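Local structure of putative peptidoglycan-binding/hydrolysing protein (Peptoclostridium difficile, 5TV7) at residues 103-109 and 160-166; 118-122 and 134-138; 149-155 and 165-169. The protein probably binds peptidoglycan through a small three-helix PGBD-type domain, whose pocket holds glutamine hydroxamate in this crystal, and may take part in cell-wall hydrolysis. All coordinates share one frame; numbering follows the deposited sequence.

Contact 1: 103-109 and 160-166; sequences ISTTKVI and IIGPATW. With HGA (glutamine hydroxamate), chain C.
A pocket for the amino-acid end of glutamine hydroxamate, at the N-terminus of helix 163-173 of the PGBD-type peptidoglycan-binding domain, forms where 160-166 meets the chain leaving strand 100-104. Ile109 and Ile161 make a single antiparallel bridge, a hydrogen-bonded pair: Ile109 N donates to Ile161 O and Ile161 N to Ile109 O, each at 2.9 Å. Trp166 carries much of the remaining contact. Its indole NE1 donates to Lys107 O at 2.7 Å, with the oxygen only 4° out of the ring plane, which, with the packing on both faces, holds the rotation of the ring and ties it to the last residue of the type I turn 104-107. Ile103 lies across the six-membered ring at about a right angle, its CD1 3.9 Å from the centroid in a CH-pi contact; Ile161 CG2 sits over the opposite face, so the indole is clamped between two isoleucines. Ile109 CG1 lies between the backbone N and the carbonyl carbon (chi1 53°), and the extended chi2 carries CD1 on to Trp166 CZ2. Thr105 packs its CG2 on Trp166 CB, while its carbonyl oxygen accepts a CA-H...O contact from Pro163. Gly162 is the N-cap residue, and beyond it the first turn of the helix offers its N-H groups to the ligand carboxylate. Ala164 N donates to OXT; Thr165 N and Thr165 OG1 both donate to O, and Gly162 N adds a weak bond to the same atom. The helix N-terminus would favour the negative charge. Ile160 O accepts from the ligand amino N at 2.9 Å, and Asp158 also bonds the ligand. At the hydroxamate end, Val108 CG2 approaches ligand OE1 to 3.6 Å, while Val108 CG1 presses tightly on Ile160 CG2, 3.3 Å away.

Contact 2: 118-122 and 134-138; sequences VKAAQ and IDSSF
Hydrogen bonds from the amide of Gln122, on helix 116-127, hold the loop 134-138 that leads toward helix 140-152. Gln122 OE1 takes two neighbouring backbone N-H groups. Ser136 N meets Gln122 OE1 at 2.8 Å, in the carbonyl plane and on a lone pair; Asp135 N makes a weak bond of 3.1 Å to Gln122 OE1. The amide NE2 donates weakly to Ser137 O at 3.0 Å and also reaches Thr142 OG1. CG of Gln122 lies anti to the carbonyl carbon (chi1 -73°), and the extended chain beyond it carries the amide to the loop backbone. Within the loop, Asp135 OD1 accepts from Ser137 N in an Asx turn, met from above the carboxylate plane; the other oxygen, OD2, is bonded by His44 and Asn47. Van der Waals packing flanks this network. Val118 turns CG1 onto the backbone of Ser136, 3.3 Å from its C, and the same methyl lies 4.0 Å from Phe138 CB. On the other flank Ile134 CG1 rests against Gln122 CB, also at 4.0 Å. Lys119 lays the start of its extended chain beside Ser136, its CB 3.5 Å from Ser136 OG. Two loop N-H groups and a carbonyl thus find partners, two of the three bonds weak, in one side-chain amide, which ties an irregular loop to the helix with no backbone hydrogen bond between 118-122 and 134-138.

Contact 3: 149-155 and 165-169; sequences FQKKYGL and TWDKL. With HGA (glutamine hydroxamate), chain C.
Phe149 turns one ring face to Leu169, whose CD2 lies 3.8 Å from the ring centroid, 20° off the normal, in a CH-pi contact offset toward the rim. The Lys168 and Phe149 side chains cross obliquely, bringing Lys168 CG to 3.7 Å from Phe149 CZ; Thr165 runs past Phe149 in the opposite direction, CG2 facing CE2. The bend at chi2 (69°) of Lys168 then carries its CE to 3.6 Å from Tyr153 CD1, the two side chains crossing at about a right angle. Leu155 CD1 fills in between Thr165 and Lys168 CB. Gln150 meets Thr165 at a right angle too: NE2 donates to Thr165 OG1 over a distance of 3.0 Å, nearly straight at 174° and in the amide plane. Gln150 OE1 accepts from Gly159 N, so the amide is gripped at both ends, consistent with its orienting the Thr165 hydroxyl toward the ligand. A Schellman motif with Gly154 as C-prime residue ends helix 140-152 and brings Leu155 round to helix 163-173. Leu172, further along helix 163-173, extends the packing on Phe149 and Tyr153, while helix 116-127 reaches Leu169 through Met124 and Leu125, and Phe149 also touches Leu128 in the loop beyond.

In the fold
Contacts 1 and 3 share Thr165 and Trp166 on helix 163-173, and their centres lie about 11 Å apart. Both reach glutamine hydroxamate: contact 1 supplies most of its carboxylate and amino partners, while contact 3 adds the Gln150 amide, which lines the pocket and braces Thr165 OG1, with Gln150 NE2 also 3.0 Å from Ile160 O in a weak bond. Contact 2 stands back from the pocket, the Phe138 side chain about 9 Å from the ligand, but joins contact 1 through the hydrophobic core, where Ala121 CB lies 3.4 Å from Ile161 CD1. Ala121 CB also meets Trp166 CH2, so helix 116-127 backs helix 163-173. The centres of contacts 2 and 3 are about 17 Å apart.

Contact 1: 103-109 and 160-166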
loop_
_atom_site.group_PDB
_atom_site.type_symbol
_atom_site.label_atom_id
_atom_site.label_comp_id
_atom_site.label_asym_id
_atom_site.label_seq_id
_atom_site.Cartn_x
_atom_site.Cartn_y
_atom_site.Cartn_z
ATOM N N ILE A 103 -10.419 5.395 4.965
ATOM C CA ILE A 103 -10.596 6.133 3.701
ATOM C C ILE A 103 -11.969 5.833 3.087
ATOM O O ILE A 103 -12.615 4.840 3.446
ATOM C CB ILE A 103 -9.416 5.872 2.709
ATOM C CG1 ILE A 103 -9.215 4.396 2.354
ATOM C CG2 ILE A 103 -8.109 6.351 3.306
ATOM C CD1 ILE A 103 -10.119 3.857 1.271
ATOM N N SER A 104 -12.447 6.735 2.229
ATOM C CA SER A 104 -13.722 6.556 1.535
ATOM C C SER A 104 -13.483 5.849 0.206
ATOM O O SER A 104 -12.593 6.242 -0.530
ATOM C CB SER A 104 -14.363 7.921 1.248
ATOM O OG SER A 104 -15.557 7.783 0.493
ATOM N N THR A 105 -14.286 4.833 -0.106
ATOM C CA THR A 105 -14.164 4.119 -1.374
ATOM C C THR A 105 -14.716 4.948 -2.545
ATOM O O THR A 105 -14.741 4.470 -3.670
ATOM C CB THR A 105 -14.883 2.760 -1.336
ATOM O OG1 THR A 105 -16.253 2.941 -0.970
ATOM C CG2 THR A 105 -14.237 1.831 -0.333
ATOM N N THR A 106 -15.199 6.163 -2.269
ATOM C CA THR A 106 -15.657 7.067 -3.326
ATOM C C THR A 106 -14.509 7.922 -3.838
ATOM O O THR A 106 -14.667 8.585 -4.850
ATOM C CB THR A 106 -16.781 8.037 -2.871
ATOM O OG1 THR A 106 -16.317 8.836 -1.776
ATOM C CG2 THR A 106 -18.024 7.274 -2.451
ATOM N N LYS A 107 -13.370 7.925 -3.134
ATOM C CA LYS A 107 -12.204 8.711 -3.560
ATOM C C LYS A 107 -11.528 8.025 -4.728
ATOM O O LYS A 107 -11.393 6.814 -4.743
ATOM C CB LYS A 107 -11.179 8.870 -2.437
ATOM C CG LYS A 107 -11.698 9.628 -1.230
ATOM C CD LYS A 107 -11.879 11.114 -1.470
ATOM C CE LYS A 107 -12.737 11.739 -0.373
ATOM N NZ LYS A 107 -12.323 11.372 1.016
ATOM N N VAL A 108 -11.135 8.808 -5.718
ATOM C CA VAL A 108 -10.438 8.280 -6.868
ATOM C C VAL A 108 -8.971 8.674 -6.737
ATOM O O VAL A 108 -8.673 9.853 -6.526
ATOM C CB VAL A 108 -11.041 8.822 -8.180
ATOM C CG1 VAL A 108 -10.239 8.344 -9.379
ATOM C CG2 VAL A 108 -12.489 8.372 -8.319
ATOM N N ILE A 109 -8.061 7.697 -6.792
ATOM C CA ILE A 109 -6.618 8.007 -6.809
ATOM C C ILE A 109 -5.969 7.452 -8.077
ATOM O O ILE A 109 -6.436 6.460 -8.649
ATOM C CB ILE A 109 -5.855 7.570 -5.539
ATOM C CG1 ILE A 109 -6.094 6.106 -5.230
ATOM C CG2 ILE A 109 -6.278 8.439 -4.362
ATOM C CD1 ILE A 109 -5.289 5.591 -4.054
ATOM N N ILE A 160 -6.484 3.312 -12.431
ATOM C CA ILE A 160 -7.072 4.263 -11.509
ATOM C C ILE A 160 -7.854 3.522 -10.441
ATOM O O ILE A 160 -8.638 2.622 -10.735
ATOM C CB ILE A 160 -7.985 5.236 -12.270
ATOM C CG1 ILE A 160 -7.138 6.029 -13.276
ATOM C CG2 ILE A 160 -8.701 6.179 -11.305
ATOM C CD1 ILE A 160 -7.909 7.058 -14.048
ATOM N N ILE A 161 -7.629 3.880 -9.188
ATOM C CA ILE A 161 -8.368 3.225 -8.127
ATOM C C ILE A 161 -9.574 4.092 -7.809
ATOM O O ILE A 161 -9.456 5.156 -7.220
ATOM C CB ILE A 161 -7.533 2.984 -6.868
ATOM C CG1 ILE A 161 -6.219 2.259 -7.225
ATOM C CG2 ILE A 161 -8.368 2.179 -5.867
ATOM C CD1 ILE A 161 -5.276 2.069 -6.050
ATOM N N GLY A 162 -10.725 3.622 -8.252
ATOM C CA GLY A 162 -12.003 4.250 -7.999
ATOM C C GLY A 162 -12.880 3.237 -7.286
ATOM O O GLY A 162 -12.392 2.186 -6.853
ATOM N N PRO A 163 -14.166 3.534 -7.167
ATOM C CA PRO A 163 -15.124 2.690 -6.441
ATOM C C PRO A 163 -15.067 1.188 -6.707
ATOM O O PRO A 163 -15.018 0.414 -5.757
ATOM C CB PRO A 163 -16.477 3.259 -6.886
ATOM C CG PRO A 163 -16.200 4.715 -7.070
ATOM C CD PRO A 163 -14.776 4.821 -7.568
ATOM N N ALA A 164 -15.070 0.778 -7.972
ATOM C CA ALA A 164 -15.056 -0.653 -8.296
ATOM C C ALA A 164 -13.763 -1.330 -7.842
ATOM O O ALA A 164 -13.794 -2.446 -7.335
ATOM C CB ALA A 164 -15.269 -0.871 -9.788
ATOM N N THR A 165 -12.634 -0.652 -8.026
ATOM C CA THR A 165 -11.348 -1.228 -7.648
ATOM C C THR A 165 -11.200 -1.277 -6.113
ATOM O O THR A 165 -10.680 -2.260 -5.581
ATOM C CB THR A 165 -10.179 -0.483 -8.326
ATOM O OG1 THR A 165 -10.324 -0.602 -9.747
ATOM C CG2 THR A 165 -8.822 -1.076 -7.914
ATOM N N TRP A 166 -11.689 -0.242 -5.413
ATOM C CA TRP A 166 -11.648 -0.245 -3.941
ATOM C C TRP A 166 -12.471 -1.385 -3.411
ATOM O O TRP A 166 -12.057 -2.071 -2.488
ATOM C CB TRP A 166 -12.225 1.018 -3.339
ATOM C CG TRP A 166 -11.385 2.239 -3.387
ATOM C CD1 TRP A 166 -11.713 3.425 -3.972
ATOM C CD2 TRP A 166 -10.099 2.421 -2.795
ATOM N NE1 TRP A 166 -10.716 4.342 -3.762
ATOM C CE2 TRP A 166 -9.710 3.751 -3.045
ATOM C CE3 TRP A 166 -9.238 1.593 -2.068
ATOM C CZ2 TRP A 166 -8.486 4.272 -2.615
ATOM C CZ3 TRP A 166 -8.024 2.118 -1.622
ATOM C CH2 TRP A 166 -7.661 3.441 -1.904
HETATM N N HGA C . -11.061 2.446 -12.276
HETATM C CA HGA C . -12.159 3.166 -11.650
HETATM C CB HGA C . -13.143 3.608 -12.739
HETATM C CG HGA C . -13.876 4.916 -12.407
HETATM C CD HGA C . -12.974 6.132 -12.501
HETATM O OE1 HGA C . -12.804 6.829 -11.517
HETATM N NE2 HGA C . -12.394 6.390 -13.676
HETATM O OZ2 HGA C . -11.521 7.468 -13.828
HETATM C C HGA C . -12.818 2.284 -10.610
HETATM O O HGA C . -12.121 1.406 -10.059
HETATM O OXT HGA C . -14.023 2.460 -10.303
#

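Contact 2: 118-122 and 134-138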
loop_
_atom_site.group_PDB
_atom_site.type_symbol
_atom_site.label_atom_id
_atom_site.label_comp_id
_atom_site.label_asym_id
_atom_site.label_seq_id
_atom_site.Cartn_x
_atom_site.Cartn_y
_atom_site.Cartn_z
ATOM N N VAL A 118 -3.512 6.407 -0.900
ATOM C CA VAL A 118 -2.476 5.691 -1.636
ATOM C C VAL A 118 -1.857 4.615 -0.735
ATOM O O VAL A 118 -1.698 3.456 -1.160
ATOM C CB VAL A 118 -1.405 6.659 -2.187
ATOM C CG1 VAL A 118 -0.250 5.895 -2.818
ATOM C CG2 VAL A 118 -2.026 7.593 -3.209
ATOM N N LYS A 119 -1.549 4.979 0.515
ATOM C CA LYS A 119 -0.969 4.025 1.462
ATOM C C LYS A 119 -1.873 2.820 1.660
ATOM O O LYS A 119 -1.408 1.678 1.615
ATOM C CB LYS A 119 -0.701 4.679 2.812
ATOM C CG LYS A 119 -0.023 3.749 3.816
ATOM C CD LYS A 119 0.260 4.468 5.115
ATOM C CE LYS A 119 0.803 3.496 6.134
ATOM N NZ LYS A 119 1.048 4.172 7.435
ATOM N N ALA A 120 -3.165 3.082 1.847
ATOM C CA ALA A 120 -4.141 2.023 2.057
ATOM C C ALA A 120 -4.173 1.067 0.874
ATOM O O ALA A 120 -4.162 -0.152 1.057
ATOM C CB ALA A 120 -5.524 2.608 2.303
ATOM N N ALA A 121 -4.178 1.620 -0.334
ATOM C CA ALA A 121 -4.186 0.792 -1.543
ATOM C C ALA A 121 -2.910 -0.040 -1.636
ATOM O O ALA A 121 -2.956 -1.200 -2.006
ATOM C CB ALA A 121 -4.348 1.660 -2.788
ATOM N N GLN A 122 -1.776 0.555 -1.262
ATOM C CA GLN A 122 -0.496 -0.143 -1.327
ATOM C C GLN A 122 -0.441 -1.306 -0.349
ATOM O O GLN A 122 0.113 -2.355 -0.661
ATOM C CB GLN A 122 0.664 0.834 -1.091
ATOM C CG GLN A 122 0.874 1.736 -2.301
ATOM C CD GLN A 122 1.811 2.897 -2.054
ATOM O OE1 GLN A 122 2.025 3.337 -0.910
ATOM N NE2 GLN A 122 2.358 3.426 -3.137
ATOM N N ILE A 134 5.452 0.567 -0.209
ATOM C CA ILE A 134 4.392 1.147 0.616
ATOM C C ILE A 134 4.903 2.446 1.225
ATOM O O ILE A 134 5.336 2.487 2.385
ATOM C CB ILE A 134 3.907 0.159 1.687
ATOM C CG1 ILE A 134 3.447 -1.139 1.010
ATOM C CG2 ILE A 134 2.787 0.789 2.513
ATOM C CD1 ILE A 134 3.271 -2.296 1.960
ATOM N N ASP A 135 4.858 3.503 0.414
ATOM C CA ASP A 135 5.354 4.835 0.804
ATOM C C ASP A 135 4.362 5.968 0.581
ATOM O O ASP A 135 4.754 7.123 0.581
ATOM C CB ASP A 135 6.645 5.147 0.039
ATOM C CG ASP A 135 6.451 5.205 -1.488
ATOM O OD1 ASP A 135 5.312 5.009 -2.001
ATOM O OD2 ASP A 135 7.469 5.445 -2.175
ATOM N N SER A 136 3.092 5.633 0.342
ATOM C CA SER A 136 2.040 6.645 0.133
ATOM C C SER A 136 2.138 7.447 -1.162
ATOM O O SER A 136 1.362 8.369 -1.321
ATOM C CB SER A 136 1.967 7.650 1.311
ATOM O OG SER A 136 1.898 6.986 2.547
ATOM N N SER A 137 3.082 7.131 -2.061
ATOM C CA SER A 137 3.185 7.822 -3.356
ATOM C C SER A 137 2.826 6.866 -4.503
ATOM O O SER A 137 3.404 5.792 -4.633
ATOM C CB SER A 137 4.568 8.422 -3.563
ATOM O OG SER A 137 4.711 9.608 -2.796
ATOM N N PHE A 138 1.864 7.285 -5.314
ATOM C CA PHE A 138 1.336 6.490 -6.425
ATOM C C PHE A 138 2.225 6.714 -7.657
ATOM O O PHE A 138 1.982 7.618 -8.471
ATOM C CB PHE A 138 -0.114 6.925 -6.697
ATOM C CG PHE A 138 -0.945 5.932 -7.481
ATOM C CD1 PHE A 138 -0.459 5.299 -8.616
ATOM C CD2 PHE A 138 -2.282 5.720 -7.130
ATOM C CE1 PHE A 138 -1.254 4.431 -9.337
ATOM C CE2 PHE A 138 -3.077 4.850 -7.847
ATOM C CZ PHE A 138 -2.560 4.203 -8.952
#

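Contact 3: 149-155 and 165-169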
loop_
_atom_site.group_PDB
_atom_site.type_symbol
_atom_site.label_atom_id
_atom_site.label_comp_id
_atom_site.label_asym_id
_atom_site.label_seq_id
_atom_site.Cartn_x
_atom_site.Cartn_y
_atom_site.Cartn_z
ATOM N N PHE A 149 -3.873 -6.042 -11.242
ATOM C CA PHE A 149 -4.975 -6.401 -10.367
ATOM C C PHE A 149 -6.291 -6.291 -11.103
ATOM O O PHE A 149 -7.120 -7.191 -11.049
ATOM C CB PHE A 149 -4.977 -5.508 -9.115
ATOM C CG PHE A 149 -6.187 -5.687 -8.243
ATOM C CD1 PHE A 149 -6.262 -6.735 -7.346
ATOM C CD2 PHE A 149 -7.244 -4.788 -8.305
ATOM C CE1 PHE A 149 -7.381 -6.895 -6.521
ATOM C CE2 PHE A 149 -8.357 -4.936 -7.484
ATOM C CZ PHE A 149 -8.430 -5.996 -6.600
ATOM N N GLN A 150 -6.481 -5.180 -11.796
ATOM C CA GLN A 150 -7.710 -4.970 -12.551
ATOM C C GLN A 150 -7.900 -6.034 -13.628
ATOM O O GLN A 150 -9.017 -6.546 -13.816
ATOM C CB GLN A 150 -7.731 -3.559 -13.140
ATOM C CG GLN A 150 -7.962 -2.506 -12.079
ATOM C CD GLN A 150 -7.651 -1.101 -12.533
ATOM O OE1 GLN A 150 -6.836 -0.886 -13.432
ATOM N NE2 GLN A 150 -8.264 -0.127 -11.870
ATOM N N LYS A 151 -6.823 -6.383 -14.329
ATOM C CA LYS A 151 -6.929 -7.428 -15.350
ATOM C C LYS A 151 -7.258 -8.770 -14.709
ATOM O O LYS A 151 -8.128 -9.485 -15.187
ATOM C CB LYS A 151 -5.660 -7.539 -16.181
ATOM C CG LYS A 151 -5.476 -6.385 -17.158
ATOM C CD LYS A 151 -4.131 -6.476 -17.869
ATOM C CE LYS A 151 -3.983 -5.409 -18.951
ATOM N NZ LYS A 151 -2.627 -5.494 -19.572
ATOM N N LYS A 152 -6.600 -9.091 -13.605
ATOM C CA LYS A 152 -6.857 -10.350 -12.937
ATOM C C LYS A 152 -8.324 -10.505 -12.525
ATOM O O LYS A 152 -8.897 -11.588 -12.680
ATOM C CB LYS A 152 -5.959 -10.520 -11.698
ATOM C CG LYS A 152 -6.209 -11.814 -10.914
ATOM C CD LYS A 152 -5.150 -12.044 -9.843
ATOM C CE LYS A 152 -5.333 -13.384 -9.140
ATOM N NZ LYS A 152 -4.295 -13.612 -8.087
ATOM N N TYR A 153 -8.926 -9.423 -12.023
ATOM C CA TYR A 153 -10.301 -9.495 -11.537
ATOM C C TYR A 153 -11.406 -9.002 -12.464
ATOM O O TYR A 153 -12.529 -8.823 -12.026
ATOM C CB TYR A 153 -10.379 -8.858 -10.144
ATOM C CG TYR A 153 -9.557 -9.659 -9.181
ATOM C CD1 TYR A 153 -10.014 -10.891 -8.729
ATOM C CD2 TYR A 153 -8.301 -9.225 -8.765
ATOM C CE1 TYR A 153 -9.255 -11.664 -7.880
ATOM C CE2 TYR A 153 -7.532 -9.990 -7.901
ATOM C CZ TYR A 153 -8.017 -11.209 -7.467
ATOM O OH TYR A 153 -7.277 -11.978 -6.620
ATOM N N GLY A 154 -11.102 -8.816 -13.737
ATOM C CA GLY A 154 -12.120 -8.405 -14.703
ATOM C C GLY A 154 -12.627 -6.973 -14.608
ATOM O O GLY A 154 -13.722 -6.670 -15.095
ATOM N N LEU A 155 -11.838 -6.104 -13.982
ATOM C CA LEU A 155 -12.156 -4.688 -13.892
ATOM C C LEU A 155 -11.486 -3.989 -15.073
ATOM O O LEU A 155 -10.514 -4.500 -15.622
ATOM C CB LEU A 155 -11.584 -4.094 -12.596
ATOM C CG LEU A 155 -12.104 -4.682 -11.265
ATOM C CD1 LEU A 155 -11.296 -4.147 -10.093
ATOM C CD2 LEU A 155 -13.580 -4.399 -11.068
ATOM N N THR A 165 -12.634 -0.652 -8.026
ATOM C CA THR A 165 -11.348 -1.228 -7.648
ATOM C C THR A 165 -11.200 -1.277 -6.113
ATOM O O THR A 165 -10.680 -2.260 -5.581
ATOM C CB THR A 165 -10.179 -0.483 -8.326
ATOM O OG1 THR A 165 -10.324 -0.602 -9.747
ATOM C CG2 THR A 165 -8.822 -1.076 -7.914
ATOM N N TRP A 166 -11.689 -0.242 -5.413
ATOM C CA TRP A 166 -11.648 -0.245 -3.941
ATOM C C TRP A 166 -12.471 -1.385 -3.411
ATOM O O TRP A 166 -12.057 -2.071 -2.488
ATOM C CB TRP A 166 -12.225 1.018 -3.339
ATOM C CG TRP A 166 -11.385 2.239 -3.387
ATOM C CD1 TRP A 166 -11.713 3.425 -3.972
ATOM C CD2 TRP A 166 -10.099 2.421 -2.795
ATOM N NE1 TRP A 166 -10.716 4.342 -3.762
ATOM C CE2 TRP A 166 -9.710 3.751 -3.045
ATOM C CE3 TRP A 166 -9.238 1.593 -2.068
ATOM C CZ2 TRP A 166 -8.486 4.272 -2.615
ATOM C CZ3 TRP A 166 -8.024 2.118 -1.622
ATOM C CH2 TRP A 166 -7.661 3.441 -1.904
ATOM N N ASP A 167 -13.645 -1.582 -4.005
ATOM C CA ASP A 167 -14.560 -2.629 -3.576
ATOM C C ASP A 167 -13.923 -4.002 -3.690
ATOM O O ASP A 167 -14.016 -4.823 -2.763
ATOM C CB ASP A 167 -15.832 -2.571 -4.419
ATOM C CG ASP A 167 -16.821 -3.661 -4.064
ATOM O OD1 ASP A 167 -17.416 -3.625 -2.965
ATOM O OD2 ASP A 167 -17.028 -4.554 -4.914
ATOM N N LYS A 168 -13.243 -4.241 -4.809
ATOM C CA LYS A 168 -12.621 -5.537 -5.047
ATOM C C LYS A 168 -11.448 -5.733 -4.083
ATOM O O LYS A 168 -11.302 -6.788 -3.491
ATOM C CB LYS A 168 -12.191 -5.684 -6.518
ATOM C CG LYS A 168 -11.891 -7.113 -6.937
ATOM C CD LYS A 168 -13.165 -7.954 -6.984
ATOM C CE LYS A 168 -12.840 -9.426 -7.126
ATOM N NZ LYS A 168 -14.016 -10.306 -6.845
ATOM N N LEU A 169 -10.629 -4.702 -3.905
ATOM C CA LEU A 169 -9.518 -4.775 -2.959
ATOM C C LEU A 169 -10.015 -5.083 -1.560
ATOM O O LEU A 169 -9.453 -5.930 -0.859
ATOM C CB LEU A 169 -8.746 -3.445 -2.930
ATOM C CG LEU A 169 -7.824 -3.199 -4.120
ATOM C CD1 LEU A 169 -7.343 -1.757 -4.123
ATOM C CD2 LEU A 169 -6.659 -4.173 -4.082
HETATM N N HGA C . -11.061 2.446 -12.276
HETATM C CA HGA C . -12.159 3.166 -11.650
HETATM C CB HGA C . -13.143 3.608 -12.739
HETATM C CG HGA C . -13.876 4.916 -12.407
HETATM C CD HGA C . -12.974 6.132 -12.501
HETATM O OE1 HGA C . -12.804 6.829 -11.517
HETATM N NE2 HGA C . -12.394 6.390 -13.676
HETATM O OZ2 HGA C . -11.521 7.468 -13.828
HETATM C C HGA C . -12.818 2.284 -10.610
HETATM O O HGA C . -12.121 1.406 -10.059
HETATM O OXT HGA C . -14.023 2.460 -10.303
#